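Local coordinates for divalent ion tolerance protein CutA1 (Ehrlichia chaffeensis, PDB 4IYQ) that probably binds copper and other divalent metal ions as a trimeric protein of the CutA family, associated with metal tolerance, at residues S26-T31 against N92-I97; P33-A38 against I56-T61. All coordinates share one frame; numbering follows the deposited sequence.

Contact 1. Residues S26-T31 against N92-I97; sequences SLLYTT and NKIQAI
Strand residue Thr30 and helix residue Ile94 mark the closest approach of the two backbones, their CA atoms 8.8 Å apart, and the space between is bridged by side chains alone. Ile94 carries the helix side of the contact and sends one branch to each strand residue. With CG1 beside the backbone N and opposite the carbonyl carbon (chi1 -67°), its extended CG1-CD1 arm reaches Leu28, where Ile94 CD1 meets Leu28 CD2 at 3.9 Å. The two side chains run obliquely to each other, and Leu28 CD1 lies farther off, 6.1 Å from Ile94 CD1. The other branch, CG2, turns toward Thr30, ending 4.4 Å from its OG1, a loose van der Waals approach. That hydroxyl is occupied elsewhere: it bonds to the carbonyl O of Ala104, with a weak bond to His98 NE2, so a buried polar atom is satisfied beside an apolar neighbour. Leu28 and Thr30, two apart on the strand, both direct their CB toward the helix, whereas Tyr29 between them points away. This is helix-on-sheet packing of the ferredoxin-like fold. Strand 25-32 runs between strands 69-83 and 105-108; Leu80 and Ile105 from these neighbours flank Ile94, while Val87, Ala90 and Thr91, earlier on helix 87-97, continue the cover over Leu28.

Contact 2. Residues P33-A38 against I56-T61; sequences PTYEDA and IFSNIT
Apolar contacts join the first turn of helix 35-47 to strand 53-66, which is outermost in its own chain but is extended at Ile56 by an antiparallel strand of the third subunit; Tyr35 and Ala38 both rest on Ile56. The CG2 methyl of Ile56 is shared: it lies 3.9 Å from Tyr35 CD1, about as near to CE1, and 4.0 Å from Ala38 CB. It meets the tyrosine ring obliquely, the two side chains crossing at about a right angle. The other branch of Ile56 carries CD1 to the backbone carbonyl group of Ala38, 4.1 Å from its O. Tyr35 owes its reach to a first torsion of 175°, CG opposite the backbone N, which swings the ring to the strand although its CB does not point there. Near the root of the ring, Ser58 OG lies 3.7 Å from Tyr35 CD1, a van der Waals contact. The phenol OH finds its partner in another chain, a weak hydrogen bond to Thr61 OG1 of the third subunit. Side-chain hydrogen bonds also form within 33-38, where Thr34 is the N-cap. Its OG1 accepts from Asp37 N at 2.9 Å, nearly straight at 171°, and donates to Asp37 OD2, approached from above the carboxylate plane. Double use of one hydroxyl ties the cap residue to both backbone and side chain of Asp37. The chemistry therefore divides: hydrogen bonds fix the helix start, while its seating on the strand rests on dispersion and shape, beside the interface where Ile56 and Tyr35 both also meet the third subunit.

Contact 1 and contact 2 lie with their centres 14 Å apart on one antiparallel sheet, and 26-31 leads almost directly into 33-38, so the strand of the first feeds the helix of the second. Ile78 on strand 69-83 joins them, touching both Thr30 and Ala38. The two helices are also tied by a hydrogen bond from Arg40 NH1 to the carbonyl O of Ile97. Across the trimer, Tyr29 packs on Phe57 of the second subunit, just as Phe57 here receives Tyr29 of the third. A bound calcium ion lies about 8 Å from the Leu28 side chain of contact 1.

Contact 1. Residues S26-T31 against N92-I97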
# COMPACT_ATOMS: atom_id res chain seq x y z
N SER A 26 8.13 6.64 -8.70
CA SER A 26 8.12 5.31 -8.10
C SER A 26 7.81 5.37 -6.59
O SER A 26 8.07 6.38 -5.92
CB SER A 26 9.47 4.64 -8.31
OG SER A 26 9.82 4.55 -9.69
N LEU A 27 7.24 4.31 -6.06
CA LEU A 27 7.01 4.23 -4.62
C LEU A 27 7.98 3.21 -4.01
O LEU A 27 8.20 2.12 -4.56
CB LEU A 27 5.57 3.84 -4.33
CG LEU A 27 4.46 4.68 -4.95
CD1 LEU A 27 3.12 4.08 -4.54
CD2 LEU A 27 4.54 6.15 -4.57
N LEU A 28 8.55 3.55 -2.86
CA LEU A 28 9.33 2.58 -2.11
C LEU A 28 8.64 2.28 -0.79
O LEU A 28 8.15 3.18 -0.10
CB LEU A 28 10.76 3.08 -1.87
CG LEU A 28 11.75 2.82 -3.01
CD1 LEU A 28 11.47 3.72 -4.20
CD2 LEU A 28 13.19 2.98 -2.56
N TYR A 29 8.63 1.00 -0.44
CA TYR A 29 8.03 0.53 0.79
C TYR A 29 9.06 -0.17 1.65
O TYR A 29 9.81 -1.01 1.17
CB TYR A 29 6.87 -0.40 0.44
CG TYR A 29 6.16 -1.04 1.61
CD1 TYR A 29 5.02 -0.45 2.15
CD2 TYR A 29 6.59 -2.26 2.14
CE1 TYR A 29 4.34 -1.04 3.20
CE2 TYR A 29 5.91 -2.86 3.20
CZ TYR A 29 4.78 -2.24 3.72
OH TYR A 29 4.07 -2.81 4.76
N THR A 30 9.09 0.17 2.94
CA THR A 30 10.00 -0.49 3.88
C THR A 30 9.36 -0.48 5.27
O THR A 30 8.40 0.25 5.53
CB THR A 30 11.41 0.20 3.92
OG1 THR A 30 12.36 -0.63 4.59
CG2 THR A 30 11.36 1.55 4.63
N THR A 31 9.90 -1.30 6.17
CA THR A 31 9.41 -1.31 7.54
C THR A 31 10.56 -1.09 8.53
O THR A 31 11.71 -1.38 8.23
CB THR A 31 8.67 -2.64 7.85
OG1 THR A 31 9.59 -3.73 7.70
CG2 THR A 31 7.53 -2.85 6.89
N ASN A 92 19.73 1.64 -2.25
CA ASN A 92 21.08 1.43 -1.74
C ASN A 92 21.29 2.23 -0.47
O ASN A 92 21.95 1.75 0.46
CB ASN A 92 22.14 1.83 -2.76
CG ASN A 92 22.15 0.91 -3.95
OD1 ASN A 92 21.62 -0.20 -3.89
ND2 ASN A 92 22.77 1.36 -5.03
N LYS A 93 20.74 3.44 -0.45
CA LYS A 93 20.91 4.31 0.70
C LYS A 93 20.16 3.75 1.91
O LYS A 93 20.70 3.68 3.02
CB LYS A 93 20.43 5.72 0.38
CG LYS A 93 20.66 6.71 1.48
CD LYS A 93 22.11 6.91 1.71
CE LYS A 93 22.33 8.12 2.57
NZ LYS A 93 23.77 8.36 2.81
N ILE A 94 18.92 3.31 1.68
CA ILE A 94 18.09 2.74 2.74
C ILE A 94 18.76 1.51 3.33
O ILE A 94 18.79 1.36 4.55
CB ILE A 94 16.66 2.39 2.23
CG1 ILE A 94 15.87 3.66 1.87
CG2 ILE A 94 15.89 1.63 3.29
CD1 ILE A 94 14.65 3.40 1.01
N GLN A 95 19.35 0.66 2.48
CA GLN A 95 20.05 -0.54 2.94
C GLN A 95 21.22 -0.18 3.86
O GLN A 95 21.42 -0.79 4.90
CB GLN A 95 20.54 -1.39 1.76
N ALA A 96 21.97 0.85 3.48
CA ALA A 96 23.14 1.26 4.25
C ALA A 96 22.77 1.79 5.63
O ALA A 96 23.53 1.62 6.57
CB ALA A 96 23.93 2.30 3.49
N ILE A 97 21.62 2.44 5.78
CA ILE A 97 21.31 3.10 7.04
C ILE A 97 20.26 2.38 7.87
O ILE A 97 19.99 2.78 9.00
CB ILE A 97 20.81 4.55 6.82
CG1 ILE A 97 19.41 4.55 6.21
CG2 ILE A 97 21.82 5.33 5.98
CD1 ILE A 97 18.90 5.90 5.82

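Contact 2. Residues P33-A38 against I56-T61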
# COMPACT_ATOMS: atom_id res chain seq x y z
N PRO A 33 11.72 -1.01 13.01
CA PRO A 33 11.29 -1.45 14.34
C PRO A 33 10.60 -0.36 15.16
O PRO A 33 9.73 -0.67 15.96
CB PRO A 33 12.60 -1.91 15.00
CG PRO A 33 13.69 -1.27 14.21
CD PRO A 33 13.17 -1.15 12.81
N THR A 34 10.99 0.90 14.99
CA THR A 34 10.37 1.98 15.76
C THR A 34 9.94 3.12 14.85
O THR A 34 10.36 3.20 13.70
CB THR A 34 11.34 2.55 16.78
OG1 THR A 34 12.21 3.50 16.13
CG2 THR A 34 12.16 1.43 17.45
N TYR A 35 9.11 4.02 15.39
CA TYR A 35 8.78 5.25 14.67
C TYR A 35 10.02 6.11 14.42
O TYR A 35 10.18 6.66 13.34
CB TYR A 35 7.72 6.06 15.44
CG TYR A 35 7.42 7.40 14.80
CD1 TYR A 35 6.53 7.50 13.73
CD2 TYR A 35 8.02 8.56 15.27
CE1 TYR A 35 6.25 8.73 13.14
CE2 TYR A 35 7.76 9.79 14.68
CZ TYR A 35 6.87 9.86 13.61
OH TYR A 35 6.60 11.08 13.03
N GLU A 36 10.89 6.22 15.43
CA GLU A 36 12.08 7.06 15.33
C GLU A 36 12.97 6.62 14.17
O GLU A 36 13.46 7.45 13.41
CB GLU A 36 12.87 7.04 16.64
N ASP A 37 13.14 5.31 14.01
CA ASP A 37 13.89 4.77 12.88
C ASP A 37 13.29 5.22 11.54
O ASP A 37 14.04 5.57 10.61
CB ASP A 37 13.93 3.25 12.94
CG ASP A 37 14.84 2.73 14.05
OD1 ASP A 37 16.03 3.10 14.08
OD2 ASP A 37 14.35 1.94 14.89
N ALA A 38 11.96 5.19 11.44
CA ALA A 38 11.27 5.58 10.21
C ALA A 38 11.43 7.07 9.92
O ALA A 38 11.65 7.48 8.78
CB ALA A 38 9.80 5.22 10.29
N ILE A 56 4.39 7.71 6.89
CA ILE A 56 4.73 6.76 7.93
C ILE A 56 3.47 6.23 8.59
O ILE A 56 2.64 7.00 9.09
CB ILE A 56 5.65 7.39 8.99
CG1 ILE A 56 6.91 7.96 8.33
CG2 ILE A 56 6.02 6.35 10.03
CD1 ILE A 56 7.78 8.82 9.25
N PHE A 57 3.33 4.91 8.55
CA PHE A 57 2.25 4.17 9.19
C PHE A 57 2.79 3.51 10.47
O PHE A 57 3.73 2.71 10.43
CB PHE A 57 1.69 3.09 8.26
CG PHE A 57 1.17 3.60 6.94
CD1 PHE A 57 2.04 4.11 5.97
CD2 PHE A 57 -0.20 3.54 6.64
CE1 PHE A 57 1.55 4.57 4.75
CE2 PHE A 57 -0.70 4.00 5.44
CZ PHE A 57 0.18 4.51 4.48
N SER A 58 2.19 3.85 11.61
CA SER A 58 2.62 3.33 12.91
C SER A 58 1.84 2.10 13.38
O SER A 58 0.77 1.79 12.86
CB SER A 58 2.50 4.43 13.95
OG SER A 58 3.41 5.46 13.63
N ASN A 59 2.38 1.41 14.39
CA ASN A 59 1.69 0.29 15.03
C ASN A 59 1.17 -0.72 14.02
O ASN A 59 -0.00 -1.09 14.03
CB ASN A 59 0.54 0.76 15.92
N ILE A 60 2.03 -1.16 13.12
CA ILE A 60 1.65 -2.26 12.27
C ILE A 60 2.27 -3.50 12.92
O ILE A 60 3.31 -3.42 13.60
CB ILE A 60 2.09 -2.06 10.79
CG1 ILE A 60 3.58 -2.30 10.61
CG2 ILE A 60 1.64 -0.68 10.26
CD1 ILE A 60 3.87 -3.62 9.99
N THR A 61 1.62 -4.63 12.76
CA THR A 61 2.19 -5.86 13.29
C THR A 61 2.75 -6.71 12.17
O THR A 61 2.06 -6.98 11.18
CB THR A 61 1.15 -6.66 14.06
OG1 THR A 61 0.57 -5.82 15.06
CG2 THR A 61 1.79 -7.88 14.70